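Local coordinates for protein mandelate racemase/muconate lactonizing enzyme (Jannaschia sp., PDB 4J3Z) that probably acts as an isomerase of the enolase superfamily, a group whose members abstract a proton alpha to a substrate carboxylate, at residues W115-G119 and I290-K294; W103-K108 and P363-I367; P256-E261 and A277-A283; L26-T30 and G97-A101. All blocks are in the same frame, centred on the assembly; numbering follows the deposited sequence.

Interaction 1 of 4, residues W115-G119 and I290-K294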
loop_
_atom_site.group_PDB
_atom_site.type_symbol
_atom_site.label_atom_id
_atom_site.label_comp_id
_atom_site.label_asym_id
_atom_site.label_seq_id
_atom_site.Cartn_x
_atom_site.Cartn_y
_atom_site.Cartn_z
ATOM N N TRP D 115 -31.139 14.118 -23.978
ATOM C CA TRP D 115 -30.121 13.067 -24.176
ATOM C C TRP D 115 -29.214 13.313 -25.377
ATOM O O TRP D 115 -28.038 12.974 -25.348
ATOM C CB TRP D 115 -30.704 11.644 -24.209
ATOM C CG TRP D 115 -31.814 11.386 -25.211
ATOM C CD1 TRP D 115 -33.140 11.265 -24.935
ATOM C CD2 TRP D 115 -31.681 11.182 -26.630
ATOM N NE1 TRP D 115 -33.846 11.014 -26.090
ATOM C CE2 TRP D 115 -32.975 10.951 -27.142
ATOM C CE3 TRP D 115 -30.597 11.171 -27.517
ATOM C CZ2 TRP D 115 -33.215 10.724 -28.502
ATOM C CZ3 TRP D 115 -30.837 10.946 -28.869
ATOM C CH2 TRP D 115 -32.134 10.726 -29.344
ATOM N N ALA D 116 -29.763 13.944 -26.413
ATOM C CA ALA D 116 -29.015 14.225 -27.635
ATOM C C ALA D 116 -27.937 15.307 -27.454
ATOM O O ALA D 116 -27.275 15.701 -28.416
ATOM C CB ALA D 116 -29.977 14.583 -28.762
ATOM N N MET D 117 -27.768 15.785 -26.219
ATOM C CA MET D 117 -26.742 16.780 -25.903
ATOM C C MET D 117 -25.713 16.217 -24.909
ATOM O O MET D 117 -24.790 16.919 -24.459
ATOM C CB MET D 117 -27.394 18.060 -25.381
ATOM C CG MET D 117 -28.336 18.718 -26.384
ATOM S SD MET D 117 -29.163 20.203 -25.776
ATOM C CE MET D 117 -30.162 19.519 -24.454
ATOM N N LEU D 118 -25.879 14.933 -24.592
ATOM C CA LEU D 118 -25.038 14.241 -23.625
ATOM C C LEU D 118 -24.367 13.012 -24.238
ATOM O O LEU D 118 -23.866 12.147 -23.515
ATOM C CB LEU D 118 -25.868 13.815 -22.412
ATOM C CG LEU D 118 -26.685 14.819 -21.594
ATOM C CD1 LEU D 118 -27.623 14.042 -20.680
ATOM C CD2 LEU D 118 -25.801 15.752 -20.775
ATOM N N GLY D 119 -24.358 12.920 -25.563
ATOM C CA GLY D 119 -23.712 11.783 -26.227
ATOM C C GLY D 119 -24.666 10.955 -27.069
ATOM O O GLY D 119 -24.289 9.906 -27.607
ATOM N N ILE D 290 -27.592 17.281 -14.054
ATOM C CA ILE D 290 -27.472 16.356 -15.189
ATOM C C ILE D 290 -26.037 16.258 -15.731
ATOM O O ILE D 290 -25.575 15.164 -16.063
ATOM C CB ILE D 290 -28.442 16.757 -16.316
ATOM C CG1 ILE D 290 -29.862 16.904 -15.757
ATOM C CG2 ILE D 290 -28.393 15.757 -17.463
ATOM C CD1 ILE D 290 -30.851 17.532 -16.712
ATOM N N TRP D 291 -25.340 17.392 -15.797
ATOM C CA TRP D 291 -23.977 17.456 -16.328
ATOM C C TRP D 291 -22.989 16.863 -15.339
ATOM O O TRP D 291 -22.098 16.102 -15.723
ATOM C CB TRP D 291 -23.602 18.899 -16.689
ATOM C CG TRP D 291 -22.325 19.046 -17.467
ATOM C CD1 TRP D 291 -21.135 19.527 -16.999
ATOM C CD2 TRP D 291 -22.109 18.716 -18.843
ATOM N NE1 TRP D 291 -20.187 19.514 -17.999
ATOM C CE2 TRP D 291 -20.756 19.020 -19.141
ATOM C CE3 TRP D 291 -22.926 18.196 -19.858
ATOM C CZ2 TRP D 291 -20.202 18.827 -20.412
ATOM C CZ3 TRP D 291 -22.379 18.001 -21.119
ATOM C CH2 TRP D 291 -21.021 18.318 -21.387
ATOM N N GLU D 292 -23.158 17.192 -14.062
ATOM C CA GLU D 292 -22.392 16.530 -13.014
ATOM C C GLU D 292 -22.648 15.019 -13.081
ATOM O O GLU D 292 -21.710 14.227 -13.055
ATOM C CB GLU D 292 -22.719 17.128 -11.640
ATOM C CG GLU D 292 -21.635 16.943 -10.573
ATOM C CD GLU D 292 -20.334 17.716 -10.843
ATOM O OE1 GLU D 292 -20.254 18.490 -11.834
ATOM O OE2 GLU D 292 -19.372 17.537 -10.055
ATOM N N GLY D 293 -23.918 14.636 -13.212
ATOM C CA GLY D 293 -24.317 13.227 -13.399
ATOM C C GLY D 293 -23.514 12.530 -14.476
ATOM O O GLY D 293 -22.991 11.435 -14.252
ATOM N N LYS D 294 -23.396 13.175 -15.642
ATOM C CA LYS D 294 -22.536 12.681 -16.727
ATOM C C LYS D 294 -21.087 12.478 -16.293
ATOM O O LYS D 294 -20.449 11.494 -16.686
ATOM C CB LYS D 294 -22.567 13.619 -17.942
ATOM C CG LYS D 294 -23.687 13.367 -18.935
ATOM C CD LYS D 294 -23.619 11.982 -19.571
ATOM C CE LYS D 294 -22.547 11.888 -20.643
ATOM N NZ LYS D 294 -22.634 10.551 -21.288
#

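Interaction 2 of 4, residues W103-K108 and P363-I367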
loop_
_atom_site.group_PDB
_atom_site.type_symbol
_atom_site.label_atom_id
_atom_site.label_comp_id
_atom_site.label_asym_id
_atom_site.label_seq_id
_atom_site.Cartn_x
_atom_site.Cartn_y
_atom_site.Cartn_z
ATOM N N TRP D 103 -30.817 22.722 -18.909
ATOM C CA TRP D 103 -30.860 21.663 -19.933
ATOM C C TRP D 103 -32.234 21.535 -20.604
ATOM O O TRP D 103 -32.328 21.185 -21.785
ATOM C CB TRP D 103 -30.447 20.315 -19.339
ATOM C CG TRP D 103 -28.985 20.185 -19.049
ATOM C CD1 TRP D 103 -28.389 20.124 -17.815
ATOM C CD2 TRP D 103 -27.928 20.082 -20.011
ATOM N NE1 TRP D 103 -27.020 19.994 -17.953
ATOM C CE2 TRP D 103 -26.714 19.978 -19.291
ATOM C CE3 TRP D 103 -27.886 20.089 -21.412
ATOM C CZ2 TRP D 103 -25.480 19.869 -19.928
ATOM C CZ3 TRP D 103 -26.649 19.984 -22.044
ATOM C CH2 TRP D 103 -25.469 19.875 -21.303
ATOM N N ASP D 104 -33.296 21.807 -19.847
ATOM C CA ASP D 104 -34.661 21.850 -20.400
ATOM C C ASP D 104 -34.826 23.022 -21.374
ATOM O O ASP D 104 -35.383 22.854 -22.458
ATOM C CB ASP D 104 -35.704 21.911 -19.275
ATOM C CG ASP D 104 -37.086 21.439 -19.718
ATOM O OD1 ASP D 104 -37.173 20.579 -20.632
ATOM O OD2 ASP D 104 -38.094 21.930 -19.151
ATOM N N ILE D 105 -34.315 24.198 -20.999
ATOM C CA ILE D 105 -34.339 25.377 -21.889
ATOM C C ILE D 105 -33.428 25.194 -23.104
ATOM O O ILE D 105 -33.745 25.667 -24.189
ATOM C CB ILE D 105 -33.944 26.680 -21.151
ATOM C CG1 ILE D 105 -35.016 27.076 -20.134
ATOM C CG2 ILE D 105 -33.685 27.812 -22.144
ATOM C CD1 ILE D 105 -34.536 28.059 -19.092
ATOM N N LEU D 106 -32.301 24.511 -22.920
ATOM C CA LEU D 106 -31.384 24.237 -24.030
ATOM C C LEU D 106 -32.025 23.282 -25.043
ATOM O O LEU D 106 -31.900 23.473 -26.257
ATOM C CB LEU D 106 -30.054 23.670 -23.520
ATOM C CG LEU D 106 -29.202 24.502 -22.549
ATOM C CD1 LEU D 106 -27.857 23.823 -22.306
ATOM C CD2 LEU D 106 -29.010 25.929 -23.046
ATOM N N GLY D 107 -32.710 22.260 -24.537
ATOM C CA GLY D 107 -33.458 21.327 -25.378
ATOM C C GLY D 107 -34.591 21.972 -26.170
ATOM O O GLY D 107 -34.862 21.577 -27.301
ATOM N N LYS D 108 -35.246 22.976 -25.588
ATOM C CA LYS D 108 -36.294 23.721 -26.296
ATOM C C LYS D 108 -35.745 24.732 -27.317
ATOM O O LYS D 108 -36.334 24.912 -28.399
ATOM C CB LYS D 108 -37.229 24.418 -25.309
ATOM C CG LYS D 108 -38.167 23.478 -24.571
ATOM C CD LYS D 108 -38.981 24.234 -23.537
ATOM C CE LYS D 108 -39.813 23.277 -22.696
ATOM N NZ LYS D 108 -40.678 23.991 -21.724
ATOM N N PRO D 363 -38.451 17.793 -27.347
ATOM C CA PRO D 363 -37.340 18.687 -27.010
ATOM C C PRO D 363 -37.275 18.938 -25.505
ATOM O O PRO D 363 -38.294 18.830 -24.814
ATOM C CB PRO D 363 -37.694 19.983 -27.749
ATOM C CG PRO D 363 -38.681 19.583 -28.798
ATOM C CD PRO D 363 -39.470 18.482 -28.162
ATOM N N GLY D 364 -36.090 19.278 -25.005
ATOM C CA GLY D 364 -35.897 19.494 -23.573
ATOM C C GLY D 364 -36.108 18.188 -22.843
ATOM O O GLY D 364 -35.750 17.126 -23.344
ATOM N N LEU D 365 -36.704 18.261 -21.660
ATOM C CA LEU D 365 -36.952 17.062 -20.872
ATOM C C LEU D 365 -38.250 16.396 -21.297
ATOM O O LEU D 365 -38.545 15.270 -20.883
ATOM C CB LEU D 365 -36.931 17.374 -19.368
ATOM C CG LEU D 365 -35.599 17.887 -18.817
ATOM C CD1 LEU D 365 -35.737 18.376 -17.378
ATOM C CD2 LEU D 365 -34.515 16.824 -18.924
ATOM N N GLY D 366 -39.008 17.100 -22.141
ATOM C CA GLY D 366 -40.268 16.607 -22.700
ATOM C C GLY D 366 -41.405 16.668 -21.698
ATOM O O GLY D 366 -42.480 16.103 -21.933
ATOM N N ILE D 367 -41.161 17.346 -20.578
ATOM C CA ILE D 367 -42.148 17.463 -19.502
ATOM C C ILE D 367 -42.575 18.911 -19.280
ATOM O O ILE D 367 -41.742 19.809 -19.135
ATOM C CB ILE D 367 -41.658 16.831 -18.172
ATOM C CG1 ILE D 367 -40.262 17.356 -17.788
ATOM C CG2 ILE D 367 -41.641 15.311 -18.286
ATOM C CD1 ILE D 367 -39.802 16.972 -16.399
HETATM O O HOH W 1 -40.907 22.536 -19.265
#

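Interaction 3 of 4, residues P256-E261 and A277-A283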
loop_
_atom_site.group_PDB
_atom_site.type_symbol
_atom_site.label_atom_id
_atom_site.label_comp_id
_atom_site.label_asym_id
_atom_site.label_seq_id
_atom_site.Cartn_x
_atom_site.Cartn_y
_atom_site.Cartn_z
ATOM N N PRO D 256 -22.053 -6.965 -5.035
ATOM C CA PRO D 256 -21.702 -5.613 -5.481
ATOM C C PRO D 256 -22.250 -4.528 -4.544
ATOM O O PRO D 256 -23.356 -4.672 -4.018
ATOM C CB PRO D 256 -22.357 -5.502 -6.871
ATOM C CG PRO D 256 -23.026 -6.819 -7.145
ATOM C CD PRO D 256 -22.545 -7.811 -6.136
ATOM N N ILE D 257 -21.472 -3.463 -4.325
ATOM C CA ILE D 257 -21.874 -2.406 -3.390
ATOM C C ILE D 257 -22.333 -1.156 -4.121
ATOM O O ILE D 257 -21.548 -0.513 -4.820
ATOM C CB ILE D 257 -20.771 -2.062 -2.350
ATOM C CG1 ILE D 257 -20.177 -3.336 -1.725
ATOM C CG2 ILE D 257 -21.318 -1.145 -1.255
ATOM C CD1 ILE D 257 -21.112 -4.112 -0.811
ATOM N N ALA D 258 -23.585 -0.823 -3.935
ATOM C CA ALA D 258 -24.161 0.356 -4.497
ATOM C C ALA D 258 -24.400 1.443 -3.476
ATOM O O ALA D 258 -24.701 1.173 -2.384
ATOM C CB ALA D 258 -25.413 0.004 -5.221
ATOM N N THR D 259 -24.202 2.682 -3.872
ATOM C CA THR D 259 -24.252 3.834 -3.003
ATOM C C THR D 259 -24.277 5.172 -3.736
ATOM O O THR D 259 -24.199 5.242 -4.905
ATOM C CB THR D 259 -23.117 3.766 -1.984
ATOM O OG1 THR D 259 -23.484 4.448 -0.806
ATOM C CG2 THR D 259 -21.850 4.298 -2.526
ATOM N N GLY D 260 -24.331 6.244 -2.983
ATOM C CA GLY D 260 -24.248 7.568 -3.525
ATOM C C GLY D 260 -25.460 8.445 -3.661
ATOM O O GLY D 260 -25.360 9.467 -4.211
ATOM N N GLU D 261 -26.591 8.042 -3.139
ATOM C CA GLU D 261 -27.806 8.874 -3.139
ATOM C C GLU D 261 -27.676 10.067 -2.200
ATOM O O GLU D 261 -28.298 11.111 -2.420
ATOM C CB GLU D 261 -29.067 8.058 -2.812
ATOM C CG GLU D 261 -29.434 7.985 -1.340
ATOM C CD GLU D 261 -30.932 7.881 -1.113
ATOM O OE1 GLU D 261 -31.479 6.764 -1.243
ATOM O OE2 GLU D 261 -31.562 8.919 -0.787
ATOM N N ALA D 277 -17.098 0.769 -3.994
ATOM C CA ALA D 277 -18.431 0.785 -4.572
ATOM C C ALA D 277 -18.293 0.573 -6.068
ATOM O O ALA D 277 -17.411 1.152 -6.696
ATOM C CB ALA D 277 -19.135 2.104 -4.283
ATOM N N ARG D 278 -19.151 -0.268 -6.642
ATOM C CA ARG D 278 -19.123 -0.473 -8.090
ATOM C C ARG D 278 -20.429 -0.067 -8.739
ATOM O O ARG D 278 -20.582 -0.147 -9.963
ATOM C CB ARG D 278 -18.736 -1.918 -8.443
ATOM C CG ARG D 278 -17.252 -2.247 -8.243
ATOM C CD ARG D 278 -16.357 -1.444 -9.187
ATOM N NE ARG D 278 -14.932 -1.533 -8.836
ATOM C CZ ARG D 278 -14.290 -0.660 -8.063
ATOM N NH1 ARG D 278 -14.938 0.384 -7.559
ATOM N NH2 ARG D 278 -12.993 -0.820 -7.805
ATOM N N ILE D 279 -21.381 0.370 -7.923
ATOM C CA ILE D 279 -22.629 0.915 -8.450
ATOM C C ILE D 279 -22.914 2.222 -7.753
ATOM O O ILE D 279 -23.094 2.248 -6.540
ATOM C CB ILE D 279 -23.819 -0.051 -8.260
ATOM C CG1 ILE D 279 -23.457 -1.454 -8.751
ATOM C CG2 ILE D 279 -25.072 0.496 -8.938
ATOM C CD1 ILE D 279 -24.637 -2.391 -8.878
ATOM N N LEU D 280 -22.932 3.307 -8.527
ATOM C CA LEU D 280 -23.191 4.649 -7.991
ATOM C C LEU D 280 -24.600 5.068 -8.325
ATOM O O LEU D 280 -25.065 4.871 -9.446
ATOM C CB LEU D 280 -22.215 5.683 -8.564
ATOM C CG LEU D 280 -20.732 5.351 -8.428
ATOM C CD1 LEU D 280 -19.914 6.455 -9.069
ATOM C CD2 LEU D 280 -20.337 5.134 -6.970
ATOM N N GLN D 281 -25.265 5.670 -7.345
ATOM C CA GLN D 281 -26.658 6.051 -7.482
ATOM C C GLN D 281 -26.807 7.513 -7.121
ATOM O O GLN D 281 -27.203 7.845 -6.014
ATOM C CB GLN D 281 -27.540 5.183 -6.583
ATOM C CG GLN D 281 -27.123 3.720 -6.523
ATOM C CD GLN D 281 -27.778 2.990 -5.376
ATOM O OE1 GLN D 281 -27.729 3.434 -4.229
ATOM N NE2 GLN D 281 -28.400 1.866 -5.677
ATOM N N PRO D 282 -26.474 8.410 -8.049
ATOM C CA PRO D 282 -26.718 9.773 -7.646
ATOM C C PRO D 282 -28.209 10.071 -7.635
ATOM O O PRO D 282 -28.974 9.497 -8.424
ATOM C CB PRO D 282 -26.002 10.595 -8.725
ATOM C CG PRO D 282 -25.953 9.716 -9.914
ATOM C CD PRO D 282 -25.877 8.310 -9.394
ATOM N N ALA D 283 -28.620 10.939 -6.719
ATOM C CA ALA D 283 -29.887 11.634 -6.858
ATOM C C ALA D 283 -29.493 12.925 -7.544
ATOM O O ALA D 283 -28.748 13.746 -6.982
ATOM C CB ALA D 283 -30.516 11.894 -5.504
#

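Interaction 4 of 4, residues L26-T30 and G97-A101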
loop_
_atom_site.group_PDB
_atom_site.type_symbol
_atom_site.label_atom_id
_atom_site.label_comp_id
_atom_site.label_asym_id
_atom_site.label_seq_id
_atom_site.Cartn_x
_atom_site.Cartn_y
_atom_site.Cartn_z
ATOM N N LEU D 26 -39.904 21.665 -6.769
ATOM C CA LEU D 26 -39.758 21.898 -8.207
ATOM C C LEU D 26 -39.473 23.361 -8.518
ATOM O O LEU D 26 -40.048 24.251 -7.893
ATOM C CB LEU D 26 -41.010 21.447 -8.956
ATOM C CG LEU D 26 -41.641 20.086 -8.664
ATOM C CD1 LEU D 26 -42.709 19.798 -9.710
ATOM C CD2 LEU D 26 -40.609 18.962 -8.628
ATOM N N VAL D 27 -38.579 23.586 -9.483
ATOM C CA VAL D 27 -38.249 24.925 -9.973
ATOM C C VAL D 27 -38.620 25.075 -11.459
ATOM O O VAL D 27 -38.447 24.145 -12.251
ATOM C CB VAL D 27 -36.753 25.284 -9.748
ATOM C CG1 VAL D 27 -36.331 25.026 -8.303
ATOM C CG2 VAL D 27 -35.833 24.546 -10.719
ATOM N N ARG D 28 -39.151 26.236 -11.824
ATOM C CA ARG D 28 -39.417 26.552 -13.227
ATOM C C ARG D 28 -38.778 27.890 -13.591
ATOM O O ARG D 28 -39.266 28.944 -13.184
ATOM C CB ARG D 28 -40.923 26.586 -13.501
ATOM C CG ARG D 28 -41.292 26.835 -14.954
ATOM C CD ARG D 28 -42.626 27.554 -15.021
ATOM N NE ARG D 28 -43.708 26.641 -15.348
ATOM C CZ ARG D 28 -44.933 26.687 -14.833
ATOM N NH1 ARG D 28 -45.253 27.604 -13.922
ATOM N NH2 ARG D 28 -45.838 25.792 -15.227
ATOM N N VAL D 29 -37.673 27.829 -14.335
ATOM C CA VAL D 29 -36.929 29.016 -14.767
ATOM C C VAL D 29 -37.423 29.501 -16.134
ATOM O O VAL D 29 -37.531 28.700 -17.064
ATOM C CB VAL D 29 -35.409 28.728 -14.851
ATOM C CG1 VAL D 29 -34.646 29.937 -15.388
ATOM C CG2 VAL D 29 -34.857 28.319 -13.494
ATOM N N THR D 30 -37.698 30.806 -16.246
ATOM C CA THR D 30 -38.039 31.458 -17.523
ATOM C C THR D 30 -36.882 32.332 -18.028
ATOM O O THR D 30 -36.209 33.011 -17.243
ATOM C CB THR D 30 -39.308 32.344 -17.397
ATOM O OG1 THR D 30 -40.420 31.543 -16.999
ATOM C CG2 THR D 30 -39.665 33.024 -18.728
ATOM N N GLY D 97 -31.308 21.386 -9.223
ATOM C CA GLY D 97 -32.650 21.698 -9.693
ATOM C C GLY D 97 -32.608 22.696 -10.827
ATOM O O GLY D 97 -33.143 22.449 -11.911
ATOM N N LEU D 98 -31.929 23.812 -10.579
ATOM C CA LEU D 98 -31.808 24.900 -11.549
ATOM C C LEU D 98 -31.033 24.499 -12.806
ATOM O O LEU D 98 -31.437 24.860 -13.922
ATOM C CB LEU D 98 -31.183 26.127 -10.886
ATOM C CG LEU D 98 -31.740 26.487 -9.498
ATOM C CD1 LEU D 98 -30.847 27.525 -8.830
ATOM C CD2 LEU D 98 -33.191 26.967 -9.562
ATOM N N GLU D 99 -30.014 23.697 -12.652
ATOM C CA GLU D 99 -29.236 23.187 -13.744
ATOM C C GLU D 99 -30.031 22.293 -14.664
ATOM O O GLU D 99 -29.927 22.397 -15.852
ATOM C CB GLU D 99 -27.977 22.479 -13.187
ATOM C CG GLU D 99 -26.974 21.975 -14.181
ATOM C CD GLU D 99 -27.058 20.498 -14.432
ATOM O OE1 GLU D 99 -28.122 19.914 -14.412
ATOM O OE2 GLU D 99 -26.035 19.913 -14.649
ATOM N N MET D 100 -30.829 21.419 -14.088
ATOM C CA MET D 100 -31.809 20.645 -14.873
ATOM C C MET D 100 -32.705 21.571 -15.702
ATOM O O MET D 100 -32.993 21.291 -16.872
ATOM C CB MET D 100 -32.707 19.792 -13.983
ATOM C CG MET D 100 -32.035 18.736 -13.113
ATOM S SD MET D 100 -33.360 17.942 -12.201
ATOM C CE MET D 100 -32.485 16.815 -11.121
ATOM N N ALA D 101 -33.140 22.675 -15.090
ATOM C CA ALA D 101 -34.009 23.656 -15.759
ATOM C C ALA D 101 -33.327 24.279 -16.972
ATOM O O ALA D 101 -33.982 24.555 -17.978
ATOM C CB ALA D 101 -34.467 24.738 -14.783
#

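Interaction 1 of 4, residues W115-G119 and I290-K294
Leu-118, in the turn that follows the 3-10 segment leading from helix 89-109 toward strand 125-131, plugs onto the first turn of helix 290-302 in the enolase-type barrel. Its two methyls divide the helix between them. CD1 meets Ile-290 CG2 at 3.7 Å, the two side chains crossing at about a right angle. CD2 takes both other partners: it lies against Lys-294 CG (3.7 Å) and comes near the plane of the Trp-291 indole at its edge, 3.9 Å from CE3. The lysine chain bends at chi2 (-62°) and chi3 (-77°), folding its methylenes over Leu-118 CB and carrying the ammonium back to the loop. There Lys-294 NZ donates to Leu-118 O at 3.0 Å, nearly along the C=O axis. The same ammonium forms a salt bridge with Glu-72 of the second subunit, so one buried lysine ties together loop, helix and neighbouring chain. Trp-291 NE1 is bound by Glu-72 of its own chain. Helix 315-327 closes over Leu-118 and Lys-294 through Ser-327, while helix 89-109 presents Trp-103 and Met-100 to Ile-290, leaving the contact wedged between these two helices.

Interaction 2 of 4, residues W103-K108 and P363-I367
Gly-107 and Gly-364 meet almost backbone to backbone, their CA atoms 3.5 Å apart, where the last turns of helix 89-109 receive a type II' beta turn running from Pro-363 to Gly-366. This is the tight part of the contact: neither glycine has a side chain to hold the chains apart, and Gly-364 takes the first corner of the turn with positive phi (65°). Beside them Pro-363 touches the helix mainly through its CB, 3.3 Å from Gly-107 O. The turn's own bond, from Gly-366 N to Pro-363 O, is weak, and much of the anchoring comes from Asp-104. With its CG anti to the backbone N (chi1 -158°), the carboxylate reaches the turn, and OD1 accepts from Leu-365 N at 2.6 Å in a nearly straight bond (170°). The same oxygen lies 3.4 Å from Gly-364 CA, and Leu-365 CD1 packs on Asp-104 CB at 4.0 Å.

The other side is looser and wetter. Here the extended Lys-108 chain runs alongside, and a water joins what the protein leaves apart: it donates to Asp-104 OD2 and to Ile-367 O and accepts from Lys-108 NZ. Lys-108 NZ also binds Thr-36 O, and Asp-104 OD2 accepts from Leu-38 N. The contact thus links helix 89-109 both to strand 36-41 of the three-stranded sheet and to the chain entering strand 368-369, with Ile-367 resting on helix 315-327.

Interaction 3 of 4, residues P256-E261 and A277-A283
Backbone hydrogen bonds in parallel register carry most of this contact. Ile-257 O takes two donors: Arg-278 N at 3.0 Å, in the carbonyl plane, and Ile-279 N at 3.2 Å, 37° above that plane. Thr-259 then contributes both of its backbone polar groups, its N binding Ile-279 O (2.9 Å) nearly end-on and its O accepting from Gln-281 N (2.7 Å). CA-H...O contacts fill in between these bonds, with Ala-258 CA 3.0 Å from Ile-279 O and Leu-280 CA 3.3 Å from Thr-259 O.

The two strands are consecutive in the barrel, joined by helix 266-274 as a beta-alpha-beta unit, and strands 233-235 and 306-307 extend the sheet beyond them. Apolar contacts divide by face. On one, Ala-258 CB sits 3.4 Å from Ile-279 CB, beside Trp-233. The other face carries Thr-259 and Leu-280 and lies under helix 266-274, whose Ala-272 meets the threonine and whose Phe-269 and Leu-273 meet the leucine. Thr-259 OG1 is anti to the backbone N (chi1 -152°), which leaves CG2 to touch Ala-277 CB at 3.9 Å.

Polar side-chain bonds at the N-terminal end of segment 277-283 come from Arg-278. Its NH1 bends back to Ala-277 O and also reaches Leu-273 O, and its NE makes a salt bridge with Glu-248 of the third subunit.

Interaction 4 of 4, residues L26-T30 and G97-A101
Val-27 lays its CG2 methyl over one face of the flat peptide group that follows Gly-97, 3.7 Å from Gly-97 C and 3.6 Å from Gly-97 O. At the oxygen end of that group Ala-101 N donates the helical bond to Gly-97 O. This peptide is the flat surface of a contact otherwise made of aliphatic side chains. A chi1 of -51° sets Val-27 CG1 beside the backbone N and puts CG2 between that N and the carbonyl carbon, facing the peptide. Both methyls of Val-27 meet Leu-98 CD2, CG2 at 3.8 Å and CG1 at 3.9 Å, the two side chains crossing at about a right angle.

This is the sheet-on-helix core of the alpha+beta N-terminal domain of enolase-superfamily enzymes, in which 24-31 is the middle strand of a three-stranded antiparallel sheet. Strand and helix segments cross at -44°, with their axes 8.1 Å apart. Alternation along the strand points Val-27 and Val-29 at the helix and turns Leu-26 and Arg-28 away from it, toward strand 368-369.

One helical turn beyond Gly-97, Ala-101 CB faces the second valine, 3.8 Å from Val-29 CG2. Leu-98 CD2 also reaches Val-29 CG2, though only at 4.5 Å. Helix 48-62 seals the flank, Ile-55 touching Val-27 and Leu-98, and Phe-59 touching Val-29 and Leu-98.

Along the chain interaction 4 closes first, within the N-terminal domain; interaction 2 then spans the largest loop, interaction 1 falls within that span, and interaction 3 within interaction 1. Helix 89-109 is the common element: interactions 2 and 4 both use it, their centres 11 Å apart, and Glu-99 from the segment of interaction 4 binds the backbone N atoms of Ile-290 and Trp-291 in interaction 1. Trp-103 of interaction 2 meets the Trp-291 ring. Interaction 3 stands apart in the barrel sheet, its centre about 18 Å from interaction 1 and 25 Å from interaction 4. Interaction 1 couples the loop after helix 89-109 to barrel helix 290-302; interaction 2 couples the helix itself to the loop entering strand 368-369.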